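Local coordinates for proximal thread matrix protein 1 (Mytilus galloprovincialis, PDB 4CN9), which probably binds collagen in the matrix of the mussel byssus, and contains two von Willebrand factor type A domains and bound zinc, at residues Glu48-Val52 and Ile238-Val244; Gln53-Leu59 and Lys165-Leu171; Met76-Phe80 and Phe227-Ser231; Thr112-Asn117 and Ser153-Gly159; Lys191-Val197 and Gln213-Met217. The contacts are given in a common frame with arbitrary orientation. Residues are numbered along the deposited sequence.

How the contacts relate
Contact 2 is the buried centre of the first von Willebrand factor type A domain, joining two middle strands by regular backbone hydrogen bonds and aliphatic side chains; the other four are partly buried, with exposed residues at the rims of contacts 3 and 4. Contact 5 reaches the same sheet: strand 195-202 pairs with strand 166-173 of contact 2, but a lysine and a threonine do most of its bonding. Contact 4 is a water-bridged meeting of loops, whose Phe154 packs on contact 2. Contact 3 joins a helix to a 3-10 turn through sulfur, aromatic and aliphatic groups near the MIDAS metal. Contact 1 encloses the others in sequence and relies on a disulfide beside a second zinc.

Contact 1: residues Glu48-Val52 and Ile238-Val244; sequences EECDV and IDLACEV. With ZN (zinc ion), chain D.
Cys242, the residue most covered in this contact, follows the helical turn 238-241 and is the first to leave helical angles (phi/psi -95/7), before the chain enters strand 243-244. Its chi1, near -138°, lies between wells and brings SG to 2.1 Å from SG of Cys50, whose chi1 is t; the disulfide has chi3 of 89°, close to the unstrained right angle. The two CA atoms are 5.7 Å apart. Segment 48-52 is extended through Cys50, bends at Asp51 (-97/1) and is extended again at Val52, so Glu48, Cys50 and Val52 point toward the helix end while Glu49 and Asp51 point away. Val52 CG2 covers Cys242 SG at 3.6 Å and meets Val244 CG2 at 4.3 Å. One turn before Cys242, Ile238 (m, m) packs its CG2 methyl 4.1 Å from Cys50 CB. Glu48 curls back until its OE2 is 2.5 Å from Asp239 OD1, two acids close together; Asp239 also forms a salt bridge with Lys235, whose pairing with Glu48 is long and weak. On the far side zinc is held by Glu49 OE2 at 2.0 Å, Asp51 OD1 and OD2 at 2.2 and 2.1 Å, two waters, and His446 from strand 439-447; Asp51 OD1 also hydrogen-bonds Thr89 OG1. The arrangement is a disulfide fastening the segment ahead of strand 54-61 to the end of helix 234-241, combined with a carboxylate-histidine zinc site.

Contact 2: residues Gln53-Leu59 and Lys165-Leu171; sequences QADIIVL and KQKIVIL
Strands 54-59 and 166-171 run parallel, their short axes 4.6 Å apart at closest and crossing at -19°, the gentle twist of a parallel sheet. The register pairs Ala54 with Gln166, Asp55 with Lys167, Ile56 with Ile168, Ile57 with Val169, Val58 with Ile170 and Leu59 with Leu171, CA atoms 4.4 to 5.1 Å apart. Alternate residues of segment 53-59 bond to the flanking positions of its partner: Gln166 N to Gln53 O (3.0 Å), Asp55 N to Gln166 O (2.8 Å), Ile168 N to Asp55 O (3.0 Å), Ile57 N to Ile168 O (2.8 Å), Ile170 N to Ile57 O (2.9 Å) and Leu59 N to Ile170 O (2.9 Å). Ala54, Ile56, Val58, Gln166, Ile168 and Ile170 share one face; Ile168 CD1 packs on Ala54 CB at 3.7 Å and Ile170 CD1 on Ile56 CG2 at 4.1 Å. Branched aliphatics suit a buried strand, being at ease in extended backbone and filling both faces. On the other face Leu171 CD1 touches Leu59 CB at 4.0 Å. At the strand entrance Lys165 NZ makes a salt bridge to Asp55 OD1 (2.7 Å, weak as a hydrogen bond and less certain in position) and also bonds to Gly98 and Gln100. Strand 100-106 flanks strand 54-61 and strand 195-202 flanks strand 166-173, while helix 142-153 covers the face of Ile57, Leu59 and Val169 through Val149 and Leu146.

Contact 3: residues Met76-Phe80 and Phe227-Ser231; sequences MMKDF and FSELS
A leucine methyl sits almost exactly over a phenylalanine ring: Leu230 CD2 is 4.2 Å from the centroid of Phe80 and 5° off the ring normal, a CH-pi contact. It helps pack helix 73-85 of the von Willebrand factor type A fold against a 3-10 turn, 227-231, that precedes helix 234-241. CA atoms pair Met76 with Phe227 (6.3 Å) and Phe80 with Ser231 (6.2 Å). Met76 and Phe80, one helical turn apart, both point toward the turn; Phe80 takes the t rotamer. Leu230 packs against Met77 and Phe80, its CD1 4.1 Å from Met76 O and 4.2 Å from Met77 CG. Flexible methionines suit this uneven surface: Met76 (m, t, t) lays SD 3.6 Å from Ser228 CA at the exposed rim. Behind, Met172 and Ile200 of the sheet meet Phe80 and Leu230, and Phe227 lies near Asp174 of the MIDAS zinc site. Deeper in, Met77, with chi3 p, makes a Met-aromatic contact with Phe227, its SD 3.6 Å from Phe227 CE2.

Contact 4: residues Thr112-Asn117 and Ser153-Gly159; sequences TAFPLN and SFSGAEG
Thr112 closes an edge strand and turns its side chain toward segment 153-159; water 3 joins Thr112 OG1 (2.7 Å), Ser153 OG (2.9 Å) and Glu158 OE1 (2.6 Å), and Thr112 OG1 also bonds to His148. The chain then turns a corner at Ala113, where Ala113 and Phe114 form a classic beta bulge opposite Val103. Pro115 rests CB 3.6 Å from Glu158 OE1. Leu116 (m, t) buries its side chain, CD1 lying 3.3 Å from Ser153 O and 4.3 Å from Phe154 CD1, while water 4 links its N (3.0 Å) to Ser153 O (2.7 Å) and Glu158 OE1 (2.7 Å). Asn117 N gives a weak hydrogen bond to Glu158 O, 3.1 Å. Asn117 CA is 4.7 Å from Gly159 CA. A CB on Gly159 would collide with Asn117 CB; glycine also suits the phi of 106°. Glu158, in a 3-10 turn, thus receives both waters. This is water-bridged loop packing at the edge of the alpha/beta von Willebrand factor type A fold, at the end of the sheet away from the MIDAS.

Contact 5: residues Lys191-Val197 and Gln213-Met217; sequences KAEGVTV and QIATM
Hydrogen bonds dominate this junction between the start of strand 195-202 and the end of helix 208-214. Lys191, its side chain running past Thr216 with chi3 m, brings NZ to three carbonyls at and just beyond the helix end: Ala215 O (2.8 Å), Gln213 O (3.2 Å) and, weakly, Ile214 O (3.2 Å). A pair of bonds joins Val197 and Thr216: Val197 N to Thr216 OG1 (2.8 Å, 175°) and Thr216 N to Val197 O (3.0 Å). Thr216 OG1, with chi1 m, can thus stand in for a backbone acceptor. Water completes the set, water 5 between Lys191 NZ (2.8 Å) and Thr216 O (2.7 Å), water 6 between Val195 O (2.7 Å) and Thr216 OG1 (2.8 Å). Apolar packing is slight: Val197 CG1 meets Ile214 CG2 at 3.9 Å, and Ile214 also packs on Ile142 and Leu146 of helix 142-153. The helix and strand belong to a beta-alpha-beta crossover, and a cation among carbonyl oxygens is consistent with Lys191 countering the partial negative charge at the C-terminal end of helix 208-214.

Contact 1: residues Glu48-Val52 and Ile238-Val244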
# COMPACT_ATOMS: atom_id res chain seq x y z
N GLU A 48 6.70 13.21 16.83
CA GLU A 48 6.61 14.04 15.63
C GLU A 48 5.26 14.62 15.31
O GLU A 48 4.26 14.37 15.97
CB GLU A 48 7.14 13.38 14.37
CG GLU A 48 7.32 11.92 14.33
CD GLU A 48 8.55 11.63 13.51
OE1 GLU A 48 9.65 11.89 14.02
OE2 GLU A 48 8.42 11.20 12.34
N GLU A 49 5.30 15.44 14.26
CA GLU A 49 4.16 16.15 13.75
C GLU A 49 4.09 16.00 12.24
O GLU A 49 5.06 15.63 11.58
CB GLU A 49 4.26 17.64 14.09
CG GLU A 49 5.37 18.37 13.36
CD GLU A 49 5.60 19.78 13.89
OE1 GLU A 49 5.41 20.01 15.10
OE2 GLU A 49 5.98 20.66 13.09
N CYS A 50 2.91 16.31 11.72
CA CYS A 50 2.65 16.31 10.31
C CYS A 50 1.98 17.64 10.02
O CYS A 50 1.01 18.00 10.69
CB CYS A 50 1.72 15.16 9.96
SG CYS A 50 1.33 15.05 8.21
N ASP A 51 2.49 18.36 9.03
CA ASP A 51 1.98 19.69 8.71
C ASP A 51 0.98 19.63 7.54
O ASP A 51 0.43 20.65 7.11
CB ASP A 51 3.13 20.65 8.35
CG ASP A 51 4.16 20.80 9.47
OD1 ASP A 51 3.88 20.51 10.65
OD2 ASP A 51 5.30 21.20 9.17
N VAL A 52 0.73 18.42 7.04
CA VAL A 52 -0.12 18.22 5.87
C VAL A 52 -1.57 18.55 6.18
O VAL A 52 -2.06 18.24 7.26
CB VAL A 52 -0.01 16.76 5.37
CG1 VAL A 52 -0.94 16.52 4.17
CG2 VAL A 52 1.43 16.45 4.98
N ILE A 238 2.03 8.37 12.47
CA ILE A 238 2.17 9.71 11.94
C ILE A 238 3.04 9.71 10.68
O ILE A 238 2.76 10.45 9.74
CB ILE A 238 2.79 10.67 12.98
CG1 ILE A 238 1.91 10.74 14.24
CG2 ILE A 238 3.00 12.05 12.37
CD1 ILE A 238 0.45 11.05 13.97
N ASP A 239 4.08 8.89 10.68
CA ASP A 239 4.96 8.78 9.51
C ASP A 239 4.19 8.31 8.29
O ASP A 239 4.39 8.83 7.20
CB ASP A 239 6.11 7.81 9.78
CG ASP A 239 7.16 8.39 10.72
OD1 ASP A 239 7.15 9.62 10.94
OD2 ASP A 239 7.99 7.61 11.23
N LEU A 240 3.33 7.31 8.48
CA LEU A 240 2.50 6.80 7.38
C LEU A 240 1.40 7.79 6.99
O LEU A 240 1.08 7.93 5.80
CB LEU A 240 1.87 5.46 7.77
CG LEU A 240 2.82 4.29 8.00
CD1 LEU A 240 2.14 3.20 8.83
CD2 LEU A 240 3.29 3.72 6.67
N ALA A 241 0.82 8.47 7.97
CA ALA A 241 -0.24 9.44 7.69
C ALA A 241 0.33 10.61 6.91
O ALA A 241 -0.38 11.23 6.11
CB ALA A 241 -0.87 9.95 8.97
N CYS A 242 1.60 10.91 7.14
CA CYS A 242 2.23 12.05 6.50
C CYS A 242 2.97 11.66 5.22
O CYS A 242 3.68 12.47 4.64
CB CYS A 242 3.23 12.71 7.47
SG CYS A 242 3.17 14.51 7.46
N GLU A 243 2.82 10.40 4.81
CA GLU A 243 3.38 9.94 3.55
C GLU A 243 2.47 10.42 2.42
O GLU A 243 1.30 10.06 2.36
CB GLU A 243 3.47 8.42 3.55
CG GLU A 243 4.22 7.81 2.37
CD GLU A 243 5.73 7.93 2.49
OE1 GLU A 243 6.22 8.40 3.54
OE2 GLU A 243 6.43 7.56 1.53
N VAL A 244 2.99 11.26 1.53
CA VAL A 244 2.17 11.72 0.42
C VAL A 244 2.56 10.99 -0.85
O VAL A 244 3.70 11.06 -1.30
CB VAL A 244 2.26 13.24 0.22
CG1 VAL A 244 1.39 13.67 -0.95
CG2 VAL A 244 1.83 13.96 1.50
ZN ZN D . 5.94 20.93 11.14
O HOH W 1 7.19 22.58 10.83
O HOH W 2 5.30 22.85 11.62

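Contact 2: residues Gln53-Leu59 and Lys165-Leu171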
# COMPACT_ATOMS: atom_id res chain seq x y z
N GLN A 53 -2.26 19.18 5.23
CA GLN A 53 -3.69 19.48 5.39
C GLN A 53 -4.52 18.25 5.06
O GLN A 53 -4.44 17.73 3.95
CB GLN A 53 -4.11 20.66 4.52
CG GLN A 53 -3.57 21.99 5.01
CD GLN A 53 -3.89 23.13 4.08
OE1 GLN A 53 -4.86 23.08 3.32
NE2 GLN A 53 -3.08 24.19 4.15
N ALA A 54 -5.32 17.81 6.01
CA ALA A 54 -5.96 16.50 5.90
C ALA A 54 -7.32 16.48 6.58
O ALA A 54 -7.58 17.24 7.53
CB ALA A 54 -5.06 15.43 6.53
N ASP A 55 -8.19 15.60 6.08
CA ASP A 55 -9.39 15.17 6.78
C ASP A 55 -9.11 13.75 7.28
O ASP A 55 -8.87 12.83 6.49
CB ASP A 55 -10.62 15.23 5.86
CG ASP A 55 -11.08 16.67 5.56
OD1 ASP A 55 -10.93 17.56 6.42
OD2 ASP A 55 -11.62 16.90 4.44
N ILE A 56 -9.06 13.58 8.60
CA ILE A 56 -8.68 12.32 9.22
C ILE A 56 -9.88 11.68 9.93
O ILE A 56 -10.54 12.31 10.75
CB ILE A 56 -7.54 12.52 10.23
CG1 ILE A 56 -6.33 13.18 9.55
CG2 ILE A 56 -7.14 11.19 10.82
CD1 ILE A 56 -5.58 14.15 10.44
N ILE A 57 -10.18 10.44 9.57
CA ILE A 57 -11.20 9.66 10.22
C ILE A 57 -10.56 8.50 10.95
O ILE A 57 -9.83 7.71 10.35
CB ILE A 57 -12.22 9.10 9.21
CG1 ILE A 57 -12.88 10.25 8.44
CG2 ILE A 57 -13.26 8.24 9.91
CD1 ILE A 57 -13.78 11.14 9.30
N VAL A 58 -10.82 8.40 12.24
CA VAL A 58 -10.46 7.20 13.00
C VAL A 58 -11.66 6.27 13.12
O VAL A 58 -12.74 6.68 13.54
CB VAL A 58 -9.94 7.55 14.41
CG1 VAL A 58 -9.69 6.29 15.22
CG2 VAL A 58 -8.69 8.40 14.30
N LEU A 59 -11.46 5.02 12.72
CA LEU A 59 -12.44 3.94 12.83
C LEU A 59 -12.07 3.11 14.05
O LEU A 59 -11.04 2.43 14.07
CB LEU A 59 -12.40 3.12 11.53
CG LEU A 59 -13.58 2.31 11.01
CD1 LEU A 59 -14.94 2.97 11.22
CD2 LEU A 59 -13.34 2.06 9.53
N LYS A 165 -7.40 18.71 0.35
CA LYS A 165 -7.15 17.95 1.57
C LYS A 165 -6.87 16.47 1.32
O LYS A 165 -7.58 15.81 0.57
CB LYS A 165 -8.29 18.16 2.56
CG LYS A 165 -8.29 19.58 3.11
CD LYS A 165 -8.46 19.63 4.61
CE LYS A 165 -9.93 19.79 4.94
NZ LYS A 165 -10.20 20.12 6.36
N GLN A 166 -5.82 15.95 1.95
CA GLN A 166 -5.55 14.53 1.94
C GLN A 166 -6.61 13.82 2.79
O GLN A 166 -6.96 14.29 3.88
CB GLN A 166 -4.18 14.24 2.54
CG GLN A 166 -3.03 14.82 1.75
CD GLN A 166 -2.76 14.05 0.48
OE1 GLN A 166 -3.01 12.84 0.41
NE2 GLN A 166 -2.25 14.74 -0.54
N LYS A 167 -7.12 12.70 2.30
CA LYS A 167 -8.07 11.90 3.06
C LYS A 167 -7.37 10.70 3.68
O LYS A 167 -6.74 9.92 2.98
CB LYS A 167 -9.19 11.41 2.15
CG LYS A 167 -10.05 12.52 1.60
CD LYS A 167 -11.33 11.95 1.03
CE LYS A 167 -11.64 12.51 -0.33
NZ LYS A 167 -10.86 11.80 -1.37
N ILE A 168 -7.50 10.57 5.00
CA ILE A 168 -6.84 9.52 5.76
C ILE A 168 -7.81 8.81 6.72
O ILE A 168 -8.60 9.46 7.43
CB ILE A 168 -5.68 10.09 6.60
CG1 ILE A 168 -4.71 10.89 5.73
CG2 ILE A 168 -4.93 8.96 7.34
CD1 ILE A 168 -3.89 11.88 6.50
N VAL A 169 -7.74 7.47 6.72
CA VAL A 169 -8.49 6.63 7.64
C VAL A 169 -7.52 5.79 8.45
O VAL A 169 -6.64 5.11 7.89
CB VAL A 169 -9.46 5.67 6.89
CG1 VAL A 169 -10.13 4.70 7.84
CG2 VAL A 169 -10.49 6.46 6.14
N ILE A 170 -7.66 5.87 9.77
CA ILE A 170 -6.88 5.06 10.69
C ILE A 170 -7.83 4.10 11.41
O ILE A 170 -8.67 4.50 12.20
CB ILE A 170 -6.10 5.94 11.69
CG1 ILE A 170 -5.07 6.79 10.93
CG2 ILE A 170 -5.41 5.08 12.74
CD1 ILE A 170 -4.63 8.05 11.63
N LEU A 171 -7.69 2.82 11.07
CA LEU A 171 -8.52 1.75 11.63
C LEU A 171 -7.80 1.10 12.81
O LEU A 171 -6.62 0.76 12.72
CB LEU A 171 -8.80 0.71 10.54
CG LEU A 171 -9.35 -0.66 10.94
CD1 LEU A 171 -10.75 -0.55 11.42
CD2 LEU A 171 -9.28 -1.62 9.76

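Contact 3: residues Met76-Phe80 and Phe227-Ser231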
# COMPACT_ATOMS: atom_id res chain seq x y z
N MET A 76 -7.14 3.84 27.11
CA MET A 76 -5.86 3.82 26.42
C MET A 76 -6.04 4.05 24.93
O MET A 76 -5.20 4.70 24.29
CB MET A 76 -5.13 2.49 26.66
CG MET A 76 -4.70 2.31 28.12
SD MET A 76 -3.69 0.85 28.44
CE MET A 76 -3.31 1.13 30.17
N MET A 77 -7.12 3.53 24.37
CA MET A 77 -7.44 3.78 22.97
C MET A 77 -7.73 5.25 22.78
O MET A 77 -7.26 5.86 21.84
CB MET A 77 -8.64 2.93 22.51
CG MET A 77 -8.35 1.46 22.42
SD MET A 77 -9.81 0.47 22.00
CE MET A 77 -10.03 1.00 20.28
N LYS A 78 -8.51 5.82 23.69
CA LYS A 78 -8.88 7.22 23.58
C LYS A 78 -7.65 8.11 23.66
O LYS A 78 -7.52 9.09 22.90
CB LYS A 78 -9.86 7.60 24.70
CG LYS A 78 -11.25 7.06 24.49
CD LYS A 78 -12.15 7.38 25.65
CE LYS A 78 -13.58 6.97 25.34
NZ LYS A 78 -14.52 7.45 26.36
N ASP A 79 -6.76 7.79 24.58
CA ASP A 79 -5.53 8.56 24.77
C ASP A 79 -4.66 8.52 23.52
O ASP A 79 -4.10 9.54 23.10
CB ASP A 79 -4.77 8.05 25.99
CG ASP A 79 -5.47 8.40 27.30
OD1 ASP A 79 -6.41 9.22 27.27
OD2 ASP A 79 -5.09 7.86 28.36
N PHE A 80 -4.57 7.35 22.91
CA PHE A 80 -3.82 7.21 21.68
C PHE A 80 -4.39 8.14 20.60
O PHE A 80 -3.63 8.80 19.89
CB PHE A 80 -3.83 5.75 21.21
CG PHE A 80 -3.11 5.52 19.92
CD1 PHE A 80 -1.73 5.50 19.89
CD2 PHE A 80 -3.80 5.36 18.74
CE1 PHE A 80 -1.05 5.29 18.71
CE2 PHE A 80 -3.13 5.16 17.55
CZ PHE A 80 -1.75 5.12 17.54
N PHE A 227 -3.11 -3.13 24.50
CA PHE A 227 -3.54 -1.74 24.45
C PHE A 227 -2.55 -0.86 25.20
O PHE A 227 -2.42 0.33 24.92
CB PHE A 227 -4.94 -1.60 25.03
CG PHE A 227 -6.01 -2.32 24.23
CD1 PHE A 227 -6.30 -3.65 24.48
CD2 PHE A 227 -6.69 -1.66 23.22
CE1 PHE A 227 -7.28 -4.31 23.74
CE2 PHE A 227 -7.66 -2.32 22.47
CZ PHE A 227 -7.95 -3.64 22.73
N SER A 228 -1.83 -1.46 26.15
CA SER A 228 -0.84 -0.73 26.94
C SER A 228 0.31 -0.21 26.09
O SER A 228 0.96 0.77 26.45
CB SER A 228 -0.28 -1.62 28.05
OG SER A 228 -1.33 -2.17 28.83
N GLU A 229 0.57 -0.86 24.96
CA GLU A 229 1.70 -0.51 24.12
C GLU A 229 1.32 0.32 22.89
O GLU A 229 2.17 0.60 22.05
CB GLU A 229 2.42 -1.77 23.67
CG GLU A 229 3.04 -2.54 24.81
CD GLU A 229 3.75 -3.78 24.33
OE1 GLU A 229 3.13 -4.58 23.60
OE2 GLU A 229 4.94 -3.95 24.67
N LEU A 230 0.07 0.74 22.80
CA LEU A 230 -0.37 1.54 21.66
C LEU A 230 0.54 2.71 21.40
O LEU A 230 0.82 3.04 20.25
CB LEU A 230 -1.79 2.07 21.88
CG LEU A 230 -2.87 1.24 21.20
CD1 LEU A 230 -4.22 1.74 21.62
CD2 LEU A 230 -2.71 1.26 19.67
N SER A 231 0.99 3.35 22.47
CA SER A 231 1.77 4.57 22.35
C SER A 231 3.07 4.34 21.59
O SER A 231 3.62 5.27 21.00
CB SER A 231 2.06 5.15 23.74
OG SER A 231 2.79 4.23 24.52

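Contact 4: residues Thr112-Asn117 and Ser153-Gly159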
# COMPACT_ATOMS: atom_id res chain seq x y z
N THR A 112 -21.35 7.18 14.29
CA THR A 112 -20.45 8.32 14.18
C THR A 112 -20.39 9.01 15.52
O THR A 112 -21.41 9.46 16.03
CB THR A 112 -20.92 9.31 13.10
OG1 THR A 112 -20.75 8.72 11.80
CG2 THR A 112 -20.12 10.61 13.16
N ALA A 113 -19.21 9.05 16.13
CA ALA A 113 -19.06 9.76 17.40
C ALA A 113 -19.16 11.26 17.16
O ALA A 113 -19.89 11.98 17.85
CB ALA A 113 -17.74 9.42 18.08
N PHE A 114 -18.43 11.75 16.17
CA PHE A 114 -18.58 13.12 15.71
C PHE A 114 -18.00 13.22 14.30
O PHE A 114 -17.06 12.51 13.95
CB PHE A 114 -17.93 14.13 16.67
CG PHE A 114 -16.47 13.87 16.97
CD1 PHE A 114 -15.47 14.39 16.16
CD2 PHE A 114 -16.10 13.11 18.08
CE1 PHE A 114 -14.13 14.15 16.45
CE2 PHE A 114 -14.79 12.87 18.36
CZ PHE A 114 -13.79 13.39 17.54
N PRO A 115 -18.61 14.08 13.47
CA PRO A 115 -18.16 14.31 12.10
C PRO A 115 -16.96 15.27 12.01
O PRO A 115 -16.65 15.95 12.98
CB PRO A 115 -19.38 14.96 11.44
CG PRO A 115 -20.05 15.68 12.56
CD PRO A 115 -19.85 14.83 13.78
N LEU A 116 -16.33 15.31 10.84
CA LEU A 116 -15.22 16.23 10.57
C LEU A 116 -15.55 17.69 10.92
O LEU A 116 -14.69 18.42 11.39
CB LEU A 116 -14.83 16.15 9.09
CG LEU A 116 -14.17 14.85 8.63
CD1 LEU A 116 -14.26 14.74 7.12
CD2 LEU A 116 -12.72 14.76 9.09
N ASN A 117 -16.78 18.12 10.67
CA ASN A 117 -17.09 19.54 10.83
C ASN A 117 -17.63 19.92 12.21
O ASN A 117 -18.01 21.07 12.41
CB ASN A 117 -18.03 20.04 9.72
CG ASN A 117 -19.38 19.35 9.72
OD1 ASN A 117 -19.71 18.57 10.62
ND2 ASN A 117 -20.19 19.65 8.71
N SER A 153 -18.71 9.69 6.09
CA SER A 153 -17.69 10.43 6.85
C SER A 153 -16.95 11.48 6.03
O SER A 153 -16.59 12.53 6.57
CB SER A 153 -16.67 9.47 7.45
OG SER A 153 -17.29 8.50 8.25
N PHE A 154 -16.70 11.19 4.76
CA PHE A 154 -16.01 12.13 3.89
C PHE A 154 -16.96 12.93 3.02
O PHE A 154 -16.52 13.67 2.13
CB PHE A 154 -15.00 11.39 3.02
CG PHE A 154 -13.77 10.96 3.76
CD1 PHE A 154 -12.87 11.91 4.24
CD2 PHE A 154 -13.51 9.63 3.99
CE1 PHE A 154 -11.72 11.52 4.93
CE2 PHE A 154 -12.36 9.24 4.68
CZ PHE A 154 -11.47 10.19 5.15
N SER A 155 -18.27 12.81 3.26
CA SER A 155 -19.24 13.53 2.42
C SER A 155 -19.23 15.02 2.73
O SER A 155 -18.89 15.43 3.84
CB SER A 155 -20.65 12.96 2.57
OG SER A 155 -21.21 13.21 3.86
N GLY A 156 -19.62 15.82 1.74
CA GLY A 156 -19.86 17.24 1.95
C GLY A 156 -20.69 17.52 3.19
O GLY A 156 -20.42 18.45 3.93
N ALA A 157 -21.70 16.70 3.42
CA ALA A 157 -22.64 16.93 4.52
C ALA A 157 -21.96 16.85 5.90
O ALA A 157 -22.45 17.46 6.86
CB ALA A 157 -23.79 15.95 4.45
N GLU A 158 -20.87 16.10 6.00
CA GLU A 158 -20.15 15.96 7.27
C GLU A 158 -18.85 16.78 7.30
O GLU A 158 -18.08 16.69 8.25
CB GLU A 158 -19.86 14.49 7.60
CG GLU A 158 -21.12 13.64 7.81
CD GLU A 158 -20.87 12.34 8.58
OE1 GLU A 158 -19.80 12.17 9.21
OE2 GLU A 158 -21.78 11.48 8.57
N GLY A 159 -18.62 17.58 6.26
CA GLY A 159 -17.47 18.48 6.24
C GLY A 159 -16.32 18.06 5.34
O GLY A 159 -15.30 18.74 5.26
O HOH W 3 -18.89 9.96 10.20
O HOH W 4 -17.24 13.02 9.19

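Contact 5: residues Lys191-Val197 and Gln213-Met217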
# COMPACT_ATOMS: atom_id res chain seq x y z
N LYS A 191 -10.41 3.20 -1.03
CA LYS A 191 -9.10 3.61 -1.50
C LYS A 191 -9.18 4.16 -2.93
O LYS A 191 -8.40 5.03 -3.31
CB LYS A 191 -8.08 2.46 -1.38
CG LYS A 191 -7.75 2.10 0.07
CD LYS A 191 -6.70 0.97 0.21
CE LYS A 191 -7.26 -0.38 -0.18
NZ LYS A 191 -6.27 -1.48 -0.05
N ALA A 192 -10.14 3.68 -3.72
CA ALA A 192 -10.31 4.16 -5.09
C ALA A 192 -10.69 5.64 -5.11
O ALA A 192 -10.52 6.31 -6.12
CB ALA A 192 -11.37 3.32 -5.82
N GLU A 193 -11.17 6.16 -3.98
CA GLU A 193 -11.57 7.56 -3.88
C GLU A 193 -10.43 8.45 -3.43
O GLU A 193 -10.64 9.61 -3.09
CB GLU A 193 -12.75 7.70 -2.91
CG GLU A 193 -14.01 7.00 -3.41
CD GLU A 193 -15.26 7.36 -2.61
OE1 GLU A 193 -15.12 8.02 -1.55
OE2 GLU A 193 -16.38 6.99 -3.04
N GLY A 194 -9.21 7.92 -3.42
CA GLY A 194 -8.04 8.67 -3.00
C GLY A 194 -7.93 8.76 -1.49
O GLY A 194 -7.57 9.81 -0.95
N VAL A 195 -8.25 7.67 -0.79
CA VAL A 195 -8.14 7.63 0.66
C VAL A 195 -6.96 6.75 1.07
O VAL A 195 -6.81 5.62 0.59
CB VAL A 195 -9.45 7.13 1.31
CG1 VAL A 195 -9.32 7.07 2.83
CG2 VAL A 195 -10.63 8.02 0.90
N THR A 196 -6.12 7.27 1.95
CA THR A 196 -5.06 6.48 2.56
C THR A 196 -5.66 5.71 3.73
O THR A 196 -6.39 6.29 4.53
CB THR A 196 -3.92 7.37 3.11
OG1 THR A 196 -3.38 8.17 2.05
CG2 THR A 196 -2.80 6.53 3.71
N VAL A 197 -5.34 4.42 3.83
CA VAL A 197 -5.83 3.60 4.92
C VAL A 197 -4.68 3.00 5.75
O VAL A 197 -3.81 2.30 5.22
CB VAL A 197 -6.78 2.50 4.42
CG1 VAL A 197 -7.34 1.71 5.57
CG2 VAL A 197 -7.90 3.11 3.58
N GLN A 213 -4.89 -6.52 3.43
CA GLN A 213 -5.72 -6.32 2.25
C GLN A 213 -6.44 -4.97 2.32
O GLN A 213 -6.65 -4.32 1.30
CB GLN A 213 -6.78 -7.42 2.13
CG GLN A 213 -6.27 -8.84 1.97
CD GLN A 213 -7.41 -9.83 1.72
OE1 GLN A 213 -8.20 -10.14 2.62
NE2 GLN A 213 -7.51 -10.31 0.48
N ILE A 214 -6.82 -4.56 3.53
CA ILE A 214 -7.56 -3.31 3.78
C ILE A 214 -6.70 -2.07 3.64
O ILE A 214 -7.11 -1.09 3.01
CB ILE A 214 -8.20 -3.34 5.19
CG1 ILE A 214 -9.33 -4.36 5.23
CG2 ILE A 214 -8.73 -1.98 5.58
CD1 ILE A 214 -9.77 -4.76 6.62
N ALA A 215 -5.51 -2.10 4.23
CA ALA A 215 -4.61 -0.96 4.24
C ALA A 215 -4.10 -0.60 2.83
O ALA A 215 -4.21 -1.39 1.88
CB ALA A 215 -3.44 -1.24 5.18
N THR A 216 -3.57 0.60 2.70
CA THR A 216 -3.04 1.10 1.42
C THR A 216 -1.94 0.17 0.87
O THR A 216 -1.93 -0.12 -0.33
CB THR A 216 -2.53 2.53 1.58
OG1 THR A 216 -3.66 3.40 1.82
CG2 THR A 216 -1.77 3.01 0.33
N MET A 217 -1.02 -0.22 1.73
CA MET A 217 -0.02 -1.24 1.42
C MET A 217 0.19 -2.08 2.67
O MET A 217 -0.22 -1.68 3.77
CB MET A 217 1.30 -0.62 0.95
CG MET A 217 1.18 0.28 -0.27
SD MET A 217 2.75 0.66 -1.10
CE MET A 217 3.82 0.92 0.29
O HOH W 5 -4.13 -0.86 -1.72
O HOH W 6 -4.96 4.03 -0.56